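Activator of Hsp90 ATPase homologue 1/2-like C-terminal domain-containing protein (Rhodobacter sphaeroides, PDB 3PU2) is of unknown function but belongs to the AHA1 family of the SRPBCC superfamily and is a putative activator of the Hsp90 ATPase. Local coordinates at residues A[37-45]-A[142-153]; A[24-32]-A[110-119]. All coordinates share one frame; numbering follows the deposited sequence.

Contact 1: residues A[37-45]-A[142-153]; sequences LLPAWLFAR and EMEEAYRHLDVM
Trp41 and His149 join the loop 37-45 to the long C-terminal helix of a Bet v 1-like (SRPBCC) helix-grip fold, in which that helix lies across the curved antiparallel sheet. One hydrogen bond crosses between the segments. ND1 of His149 donates to the backbone O of Trp41 at 2.9 Å, with an N-H...O angle of 148°, its N-H directed at an in-plane lone pair of that oxygen. The same oxygen also accepts from the backbone N of Phe43, so two N-H groups grip it where the loop makes an inverse gamma turn centred on Leu42.

Aromatic stacking acts on the same histidine. The rings of Phe43 and His149 form an offset stack with planes only 9° apart and centroids 4.3 Å apart, and His149 CE1 lies off the centre of the phenylalanine face. Between the hydrogen bond at its edge and the phenylalanine over one face, the imidazole is restrained in its rotation.

The apolar contacts centre on the Trp41 indole, whose CG lies between the backbone N and the carbonyl carbon (chi1 68°), laying the ring alongside the Leu150 side chain. Leu150 CD1 makes a CH-pi contact 3.9 Å above the centroid of the five-membered ring, while CB of Leu42 covers the opposite face. Trp41 NE1 is hydrogen-bonded to the O of Ala31 on helix 25-33. Beside the five-membered ring, the selenium of selenomethionine Met153 makes an oblique Met-aromatic contact with the indole, with SE 4.1 Å from Trp41 CD1 and also 4.1 Å from Ala40 CB.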
loop_
_atom_site.group_PDB
_atom_site.type_symbol
_atom_site.label_atom_id
_atom_site.label_comp_id
_atom_site.label_asym_id
_atom_site.label_seq_id
_atom_site.Cartn_x
_atom_site.Cartn_y
_atom_site.Cartn_z
ATOM N N LEU A 37 -8.177 -9.839 -4.001
ATOM C CA LEU A 37 -7.770 -9.924 -2.606
ATOM C C LEU A 37 -7.576 -8.564 -1.930
ATOM O O LEU A 37 -7.802 -8.422 -0.735
ATOM C CB LEU A 37 -6.485 -10.750 -2.499
ATOM C CG LEU A 37 -6.607 -12.276 -2.348
ATOM C CD1 LEU A 37 -7.516 -12.847 -3.405
ATOM C CD2 LEU A 37 -5.225 -12.910 -2.450
ATOM N N LEU A 38 -7.167 -7.558 -2.690
ATOM C CA LEU A 38 -6.944 -6.232 -2.121
ATOM C C LEU A 38 -8.139 -5.631 -1.388
ATOM O O LEU A 38 -7.967 -4.968 -0.372
ATOM C CB LEU A 38 -6.505 -5.254 -3.204
ATOM C CG LEU A 38 -5.038 -5.262 -3.607
ATOM C CD1 LEU A 38 -4.912 -4.471 -4.884
ATOM C CD2 LEU A 38 -4.157 -4.669 -2.516
ATOM N N PRO A 39 -9.359 -5.818 -1.910
ATOM C CA PRO A 39 -10.546 -5.264 -1.254
ATOM C C PRO A 39 -10.820 -5.852 0.127
ATOM O O PRO A 39 -11.406 -5.193 0.989
ATOM C CB PRO A 39 -11.667 -5.601 -2.240
ATOM C CG PRO A 39 -10.976 -5.570 -3.553
ATOM C CD PRO A 39 -9.701 -6.321 -3.250
ATOM N N ALA A 40 -10.390 -7.092 0.324
ATOM C CA ALA A 40 -10.606 -7.788 1.576
ATOM C C ALA A 40 -9.718 -7.363 2.752
ATOM O O ALA A 40 -9.812 -7.941 3.835
ATOM C CB ALA A 40 -10.485 -9.281 1.341
ATOM N N TRP A 41 -8.857 -6.370 2.554
ATOM C CA TRP A 41 -8.010 -5.905 3.651
ATOM C C TRP A 41 -7.590 -4.444 3.557
ATOM O O TRP A 41 -7.562 -3.739 4.564
ATOM C CB TRP A 41 -6.752 -6.757 3.783
ATOM C CG TRP A 41 -5.790 -6.631 2.659
ATOM C CD1 TRP A 41 -5.785 -7.347 1.484
ATOM C CD2 TRP A 41 -4.674 -5.739 2.588
ATOM N NE1 TRP A 41 -4.729 -6.951 0.693
ATOM C CE2 TRP A 41 -4.032 -5.966 1.345
ATOM C CE3 TRP A 41 -4.151 -4.767 3.450
ATOM C CZ2 TRP A 41 -2.893 -5.254 0.949
ATOM C CZ3 TRP A 41 -3.011 -4.057 3.046
ATOM C CH2 TRP A 41 -2.401 -4.307 1.805
ATOM N N LEU A 42 -7.269 -3.988 2.354
ATOM C CA LEU A 42 -6.835 -2.608 2.151
ATOM C C LEU A 42 -7.975 -1.589 2.075
ATOM O O LEU A 42 -8.335 -1.105 1.003
ATOM C CB LEU A 42 -5.986 -2.517 0.890
ATOM C CG LEU A 42 -5.475 -1.117 0.550
ATOM C CD1 LEU A 42 -4.682 -0.537 1.719
ATOM C CD2 LEU A 42 -4.619 -1.212 -0.702
ATOM N N PHE A 43 -8.523 -1.264 3.238
ATOM C CA PHE A 43 -9.613 -0.312 3.357
ATOM C C PHE A 43 -9.610 0.237 4.777
ATOM O O PHE A 43 -9.048 -0.379 5.681
ATOM C CB PHE A 43 -10.935 -1.011 3.089
ATOM C CG PHE A 43 -11.272 -2.052 4.097
ATOM C CD1 PHE A 43 -12.044 -1.739 5.214
ATOM C CD2 PHE A 43 -10.810 -3.358 3.944
ATOM C CE1 PHE A 43 -12.359 -2.717 6.170
ATOM C CE2 PHE A 43 -11.115 -4.356 4.896
ATOM C CZ PHE A 43 -11.895 -4.029 6.014
ATOM N N ALA A 44 -10.215 1.405 4.975
ATOM C CA ALA A 44 -10.284 1.976 6.317
ATOM C C ALA A 44 -11.702 1.777 6.858
ATOM O O ALA A 44 -12.600 1.350 6.127
ATOM C CB ALA A 44 -9.924 3.442 6.291
ATOM N N ARG A 45 -11.887 2.088 8.137
ATOM C CA ARG A 45 -13.174 1.949 8.822
ATOM C C ARG A 45 -14.307 2.742 8.147
ATOM O O ARG A 45 -14.295 3.982 8.122
ATOM C CB ARG A 45 -13.004 2.396 10.282
ATOM C CG ARG A 45 -13.993 1.795 11.284
ATOM C CD ARG A 45 -13.605 2.148 12.728
ATOM N NE ARG A 45 -13.538 3.593 12.965
ATOM C CZ ARG A 45 -14.581 4.420 12.900
ATOM N NH1 ARG A 45 -15.787 3.951 12.604
ATOM N NH2 ARG A 45 -14.418 5.717 13.131
ATOM N N GLU A 142 -3.814 4.266 9.737
ATOM C CA GLU A 142 -4.740 3.589 8.922
ATOM C C GLU A 142 -4.066 2.494 8.203
ATOM O O GLU A 142 -4.690 1.560 7.789
ATOM C CB GLU A 142 -5.276 4.558 7.936
ATOM C CG GLU A 142 -6.218 5.463 8.529
ATOM C CD GLU A 142 -6.886 6.242 7.500
ATOM O OE1 GLU A 142 -7.003 5.722 6.403
ATOM O OE2 GLU A 142 -7.289 7.379 7.747
HETATM N N MSE A 143 -2.779 2.623 8.035
HETATM C CA MSE A 143 -2.080 1.649 7.270
HETATM C C MSE A 143 -1.657 0.481 8.121
HETATM O O MSE A 143 -1.410 -0.572 7.599
HETATM C CB MSE A 143 -0.924 2.315 6.550
HETATM C CG MSE A 143 -0.223 1.451 5.522
HETATM SE SE MSE A 143 -0.922 1.474 3.885
HETATM C CE MSE A 143 -1.411 -0.196 3.736
ATOM N N GLU A 144 -1.657 0.641 9.432
ATOM C CA GLU A 144 -1.498 -0.471 10.366
ATOM C C GLU A 144 -2.841 -1.170 10.549
ATOM O O GLU A 144 -2.907 -2.394 10.661
ATOM C CB GLU A 144 -0.957 0.013 11.715
ATOM C CG GLU A 144 -0.798 -1.089 12.783
ATOM C CD GLU A 144 -0.103 -2.364 12.279
ATOM O OE1 GLU A 144 0.856 -2.264 11.491
ATOM O OE2 GLU A 144 -0.509 -3.476 12.690
ATOM N N GLU A 145 -3.918 -0.395 10.568
ATOM C CA GLU A 145 -5.239 -0.986 10.705
ATOM C C GLU A 145 -5.456 -1.915 9.501
ATOM O O GLU A 145 -6.085 -2.975 9.621
ATOM C CB GLU A 145 -6.311 0.113 10.744
ATOM C CG GLU A 145 -7.754 -0.389 10.767
ATOM C CD GLU A 145 -8.776 0.749 10.822
ATOM O OE1 GLU A 145 -8.734 1.647 9.946
ATOM O OE2 GLU A 145 -9.627 0.744 11.744
ATOM N N ALA A 146 -4.926 -1.526 8.344
ATOM C CA ALA A 146 -5.079 -2.336 7.151
ATOM C C ALA A 146 -4.247 -3.606 7.247
ATOM O O ALA A 146 -4.742 -4.695 6.944
ATOM C CB ALA A 146 -4.692 -1.543 5.913
ATOM N N TYR A 147 -2.990 -3.484 7.663
ATOM C CA TYR A 147 -2.149 -4.668 7.784
ATOM C C TYR A 147 -2.766 -5.655 8.764
ATOM O O TYR A 147 -2.697 -6.874 8.562
ATOM C CB TYR A 147 -0.737 -4.292 8.209
ATOM C CG TYR A 147 0.003 -3.531 7.138
ATOM C CD1 TYR A 147 -0.241 -3.782 5.787
ATOM C CD2 TYR A 147 0.944 -2.553 7.466
ATOM C CE1 TYR A 147 0.430 -3.081 4.797
ATOM C CE2 TYR A 147 1.618 -1.846 6.475
ATOM C CZ TYR A 147 1.354 -2.118 5.152
ATOM O OH TYR A 147 2.019 -1.432 4.178
ATOM N N ARG A 148 -3.393 -5.128 9.811
ATOM C CA ARG A 148 -4.058 -5.984 10.782
ATOM C C ARG A 148 -5.104 -6.794 10.009
ATOM O O ARG A 148 -5.242 -7.994 10.197
ATOM C CB ARG A 148 -4.720 -5.134 11.868
ATOM C CG ARG A 148 -5.008 -5.889 13.151
ATOM C CD ARG A 148 -5.354 -4.945 14.296
ATOM N NE ARG A 148 -4.216 -4.123 14.714
ATOM C CZ ARG A 148 -4.029 -2.856 14.357
ATOM N NH1 ARG A 148 -4.906 -2.248 13.570
ATOM N NH2 ARG A 148 -2.966 -2.196 14.799
ATOM N N HIS A 149 -5.831 -6.126 9.122
ATOM C CA HIS A 149 -6.824 -6.798 8.292
ATOM C C HIS A 149 -6.154 -7.907 7.491
ATOM O O HIS A 149 -6.684 -9.015 7.378
ATOM C CB HIS A 149 -7.442 -5.817 7.302
ATOM C CG HIS A 149 -8.291 -4.771 7.937
ATOM N ND1 HIS A 149 -8.530 -3.551 7.343
ATOM C CD2 HIS A 149 -8.993 -4.771 9.093
ATOM C CE1 HIS A 149 -9.342 -2.845 8.106
ATOM N NE2 HIS A 149 -9.639 -3.563 9.174
ATOM N N LEU A 150 -4.993 -7.575 6.922
ATOM C CA LEU A 150 -4.231 -8.501 6.102
ATOM C C LEU A 150 -3.790 -9.710 6.907
ATOM O O LEU A 150 -3.777 -10.838 6.396
ATOM C CB LEU A 150 -3.022 -7.791 5.490
ATOM C CG LEU A 150 -2.144 -8.598 4.526
ATOM C CD1 LEU A 150 -3.016 -9.353 3.527
ATOM C CD2 LEU A 150 -1.172 -7.662 3.818
ATOM N N ASP A 151 -3.439 -9.478 8.169
ATOM C CA ASP A 151 -3.021 -10.577 9.032
ATOM C C ASP A 151 -4.140 -11.614 9.131
ATOM O O ASP A 151 -3.914 -12.805 8.898
ATOM C CB ASP A 151 -2.679 -10.076 10.441
ATOM C CG ASP A 151 -1.241 -9.591 10.567
ATOM O OD1 ASP A 151 -0.361 -10.134 9.864
ATOM O OD2 ASP A 151 -0.991 -8.682 11.391
ATOM N N VAL A 152 -5.342 -11.149 9.469
ATOM C CA VAL A 152 -6.510 -12.017 9.621
ATOM C C VAL A 152 -6.857 -12.801 8.362
ATOM O O VAL A 152 -7.312 -13.948 8.433
ATOM C CB VAL A 152 -7.765 -11.198 10.041
ATOM C CG1 VAL A 152 -8.941 -12.121 10.299
ATOM C CG2 VAL A 152 -7.463 -10.394 11.281
HETATM N N MSE A 153 -6.647 -12.176 7.210
HETATM C CA MSE A 153 -6.955 -12.814 5.948
HETATM C C MSE A 153 -5.926 -13.896 5.649
HETATM O O MSE A 153 -6.281 -15.003 5.238
HETATM C CB MSE A 153 -6.983 -11.776 4.833
HETATM C CG MSE A 153 -7.541 -12.291 3.529
HETATM SE SE MSE A 153 -6.929 -11.213 2.059
HETATM C CE MSE A 153 -5.207 -12.033 1.839
#

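Contact 2: residues A[24-32]-A[110-119]; sequences TPEQLWAAL and LLPVEGGTEL
Leu110 and Thr117, on the two strands of a beta hairpin, pack against one side of helix 25-32, here the short N-terminal helix of the helix-grip fold. The helix axis runs at 46° to strand 116-119, with a closest approach of 8.5 Å. Thr24 is the N-cap, and with Gln27 it forms a capping box: the Thr24 N-H bonds to Gln27 OE1, whereas the return bond from Gln27 N to Thr24 OG1 is weak.

The side chain of Leu110 leaves the strand with CB directed at the helix. Its CG lies anti to the carbonyl carbon and beside the backbone N (chi1 -67°), and from there the two methyls part. CD1 comes to the edge of the Trp29 indole, near the ring plane, 4.3 Å from CE3. CD2 lies 3.9 Å from Leu28 CB and equally near the backbone O of Pro25, and it also meets Leu32 CD1, tip to tip, at 4.1 Å. Leu32 also meets Leu119 on the neighbouring strand tip to tip, so leucines of both strands converge on Leu32. Phe21 of strand 14-21 touches Leu28 and Leu119, continuing the apolar layer.

Nearer the hairpin turn, the side chains of Pro25 and Pro112 cross at about a right angle. Thr117 divides its two branches: the methyl CG2 packs on Leu28 CD2 at 3.7 Å, while the hydroxyl bonds to the backbone O of Ala23, and this OG1 also lies 3.2 Å from the ring CD of Pro25.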
loop_
_atom_site.group_PDB
_atom_site.type_symbol
_atom_site.label_atom_id
_atom_site.label_comp_id
_atom_site.label_asym_id
_atom_site.label_seq_id
_atom_site.Cartn_x
_atom_site.Cartn_y
_atom_site.Cartn_z
ATOM N N THR A 24 4.546 -16.781 2.968
ATOM C CA THR A 24 5.628 -16.800 1.993
ATOM C C THR A 24 5.444 -15.612 1.061
ATOM O O THR A 24 4.323 -15.282 0.677
ATOM C CB THR A 24 5.610 -18.084 1.151
ATOM O OG1 THR A 24 4.511 -18.041 0.235
ATOM C CG2 THR A 24 5.461 -19.301 2.048
ATOM N N PRO A 25 6.548 -14.963 0.672
ATOM C CA PRO A 25 6.457 -13.807 -0.222
ATOM C C PRO A 25 5.550 -14.018 -1.435
ATOM O O PRO A 25 4.992 -13.066 -1.969
ATOM C CB PRO A 25 7.920 -13.536 -0.595
ATOM C CG PRO A 25 8.589 -14.862 -0.386
ATOM C CD PRO A 25 7.949 -15.362 0.874
ATOM N N GLU A 26 5.388 -15.265 -1.853
ATOM C CA GLU A 26 4.546 -15.576 -3.000
ATOM C C GLU A 26 3.085 -15.320 -2.665
ATOM O O GLU A 26 2.280 -14.983 -3.538
ATOM C CB GLU A 26 4.705 -17.048 -3.403
ATOM C CG GLU A 26 6.057 -17.449 -3.989
ATOM C CD GLU A 26 7.220 -17.242 -3.030
ATOM O OE1 GLU A 26 6.999 -17.257 -1.800
ATOM O OE2 GLU A 26 8.363 -17.080 -3.511
ATOM N N GLN A 27 2.739 -15.505 -1.397
ATOM C CA GLN A 27 1.368 -15.307 -0.954
ATOM C C GLN A 27 1.154 -13.846 -0.656
ATOM O O GLN A 27 0.086 -13.303 -0.919
ATOM C CB GLN A 27 1.087 -16.107 0.310
ATOM C CG GLN A 27 1.335 -17.588 0.192
ATOM C CD GLN A 27 1.199 -18.277 1.527
ATOM O OE1 GLN A 27 1.891 -17.930 2.486
ATOM N NE2 GLN A 27 0.302 -19.256 1.603
ATOM N N LEU A 28 2.173 -13.209 -0.101
ATOM C CA LEU A 28 2.053 -11.808 0.228
ATOM C C LEU A 28 1.925 -10.972 -1.045
ATOM O O LEU A 28 1.152 -10.013 -1.090
ATOM C CB LEU A 28 3.256 -11.352 1.041
ATOM C CG LEU A 28 2.999 -10.014 1.729
ATOM C CD1 LEU A 28 1.691 -10.107 2.485
ATOM C CD2 LEU A 28 4.136 -9.668 2.673
ATOM N N TRP A 29 2.678 -11.337 -2.077
ATOM C CA TRP A 29 2.626 -10.623 -3.350
ATOM C C TRP A 29 1.233 -10.765 -3.964
ATOM O O TRP A 29 0.723 -9.825 -4.568
ATOM C CB TRP A 29 3.706 -11.164 -4.309
ATOM C CG TRP A 29 3.670 -10.613 -5.718
ATOM C CD1 TRP A 29 2.877 -11.034 -6.757
ATOM C CD2 TRP A 29 4.429 -9.515 -6.220
ATOM N NE1 TRP A 29 3.094 -10.259 -7.872
ATOM C CE2 TRP A 29 4.040 -9.318 -7.569
ATOM C CE3 TRP A 29 5.393 -8.673 -5.664
ATOM C CZ2 TRP A 29 4.588 -8.316 -8.363
ATOM C CZ3 TRP A 29 5.939 -7.676 -6.452
ATOM C CH2 TRP A 29 5.534 -7.503 -7.790
ATOM N N ALA A 30 0.613 -11.929 -3.803
ATOM C CA ALA A 30 -0.726 -12.149 -4.350
ATOM C C ALA A 30 -1.747 -11.281 -3.607
ATOM O O ALA A 30 -2.766 -10.866 -4.178
ATOM C CB ALA A 30 -1.109 -13.621 -4.235
ATOM N N ALA A 31 -1.458 -11.008 -2.334
ATOM C CA ALA A 31 -2.322 -10.193 -1.493
ATOM C C ALA A 31 -2.162 -8.721 -1.830
ATOM O O ALA A 31 -3.138 -7.985 -1.892
ATOM C CB ALA A 31 -1.982 -10.422 -0.028
ATOM N N LEU A 32 -0.917 -8.303 -2.045
ATOM C CA LEU A 32 -0.586 -6.918 -2.358
ATOM C C LEU A 32 -0.868 -6.468 -3.793
ATOM O O LEU A 32 -0.942 -5.259 -4.061
ATOM C CB LEU A 32 0.887 -6.676 -2.047
ATOM C CG LEU A 32 1.236 -6.661 -0.560
ATOM C CD1 LEU A 32 2.692 -6.976 -0.367
ATOM C CD2 LEU A 32 0.930 -5.300 0.016
ATOM N N LEU A 110 9.871 -6.971 -0.876
ATOM C CA LEU A 110 9.554 -8.142 -0.064
ATOM C C LEU A 110 10.764 -9.074 0.102
ATOM O O LEU A 110 11.175 -9.736 -0.846
ATOM C CB LEU A 110 8.396 -8.927 -0.685
ATOM C CG LEU A 110 7.005 -8.297 -0.735
ATOM C CD1 LEU A 110 6.908 -7.317 -1.890
ATOM C CD2 LEU A 110 5.983 -9.401 -0.922
ATOM N N LEU A 111 11.329 -9.117 1.307
ATOM C CA LEU A 111 12.477 -9.980 1.594
ATOM C C LEU A 111 12.121 -11.012 2.657
ATOM O O LEU A 111 11.579 -10.668 3.707
ATOM C CB LEU A 111 13.678 -9.157 2.073
ATOM C CG LEU A 111 13.421 -8.100 3.149
ATOM C CD1 LEU A 111 14.655 -7.927 4.017
ATOM C CD2 LEU A 111 13.034 -6.789 2.482
ATOM N N PRO A 112 12.416 -12.297 2.397
ATOM C CA PRO A 112 12.112 -13.361 3.357
ATOM C C PRO A 112 12.894 -13.177 4.645
ATOM O O PRO A 112 14.098 -12.944 4.615
ATOM C CB PRO A 112 12.526 -14.628 2.618
ATOM C CG PRO A 112 12.318 -14.263 1.184
ATOM C CD PRO A 112 12.897 -12.871 1.129
ATOM N N VAL A 113 12.192 -13.264 5.769
ATOM C CA VAL A 113 12.789 -13.133 7.092
ATOM C C VAL A 113 12.326 -14.357 7.860
ATOM O O VAL A 113 11.387 -15.020 7.436
ATOM C CB VAL A 113 12.305 -11.849 7.805
ATOM C CG1 VAL A 113 12.738 -11.848 9.270
ATOM C CG2 VAL A 113 12.886 -10.638 7.108
ATOM N N GLU A 114 12.982 -14.683 8.968
ATOM C CA GLU A 114 12.564 -15.851 9.728
ATOM C C GLU A 114 11.194 -15.568 10.322
ATOM O O GLU A 114 10.997 -14.553 10.992
ATOM C CB GLU A 114 13.554 -16.165 10.844
ATOM C CG GLU A 114 13.449 -17.598 11.334
ATOM C CD GLU A 114 13.508 -17.711 12.843
ATOM O OE1 GLU A 114 12.597 -17.180 13.514
ATOM O OE2 GLU A 114 14.462 -18.333 13.358
ATOM N N GLY A 115 10.248 -16.467 10.066
ATOM C CA GLY A 115 8.897 -16.293 10.568
ATOM C C GLY A 115 7.909 -16.153 9.423
ATOM O O GLY A 115 6.771 -16.629 9.510
ATOM N N GLY A 116 8.355 -15.500 8.349
ATOM C CA GLY A 116 7.520 -15.296 7.174
ATOM C C GLY A 116 8.225 -14.296 6.269
ATOM O O GLY A 116 9.325 -14.557 5.784
ATOM N N THR A 117 7.589 -13.149 6.037
ATOM C CA THR A 117 8.067 -12.147 5.082
ATOM C C THR A 117 8.089 -10.769 5.743
ATOM O O THR A 117 7.335 -10.503 6.674
ATOM C CB THR A 117 7.131 -12.056 3.830
ATOM O OG1 THR A 117 7.114 -13.309 3.136
ATOM C CG2 THR A 117 7.609 -10.971 2.872
ATOM N N GLU A 118 8.971 -9.899 5.277
ATOM C CA GLU A 118 9.015 -8.547 5.803
ATOM C C GLU A 118 8.713 -7.628 4.634
ATOM O O GLU A 118 9.340 -7.734 3.583
ATOM C CB GLU A 118 10.389 -8.196 6.368
ATOM C CG GLU A 118 10.513 -6.711 6.700
ATOM C CD GLU A 118 11.844 -6.350 7.315
ATOM O OE1 GLU A 118 12.822 -7.090 7.070
ATOM O OE2 GLU A 118 11.916 -5.322 8.027
ATOM N N LEU A 119 7.743 -6.737 4.812
ATOM C CA LEU A 119 7.380 -5.798 3.759
ATOM C C LEU A 119 7.989 -4.449 4.051
ATOM O O LEU A 119 7.680 -3.828 5.072
ATOM C CB LEU A 119 5.862 -5.639 3.652
ATOM C CG LEU A 119 5.343 -4.564 2.681
ATOM C CD1 LEU A 119 5.770 -4.900 1.270
ATOM C CD2 LEU A 119 3.834 -4.482 2.736
#

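How the contacts relate
From the N terminus the chain runs through strands 6-7 and 14-21 into helix 25-33, continues into the loop 37-45, crosses the strands between 49 and 113, turns through the hairpin into strand 116-124 and ends in helix 139-156. Contact 2 closes the loop from helix 25-33 to the hairpin. Contact 1 closes a second from 37-45 to the last helix, and because their segments alternate along the sequence the two closures cross. Their centres lie about 15 Å apart, yet they touch: Leu38 CD2 packs 3.5 Å from Ala31 O. Contact 2 thus ties helix 25-33 to the sheet, and contact 1 ties the following loop to the last helix.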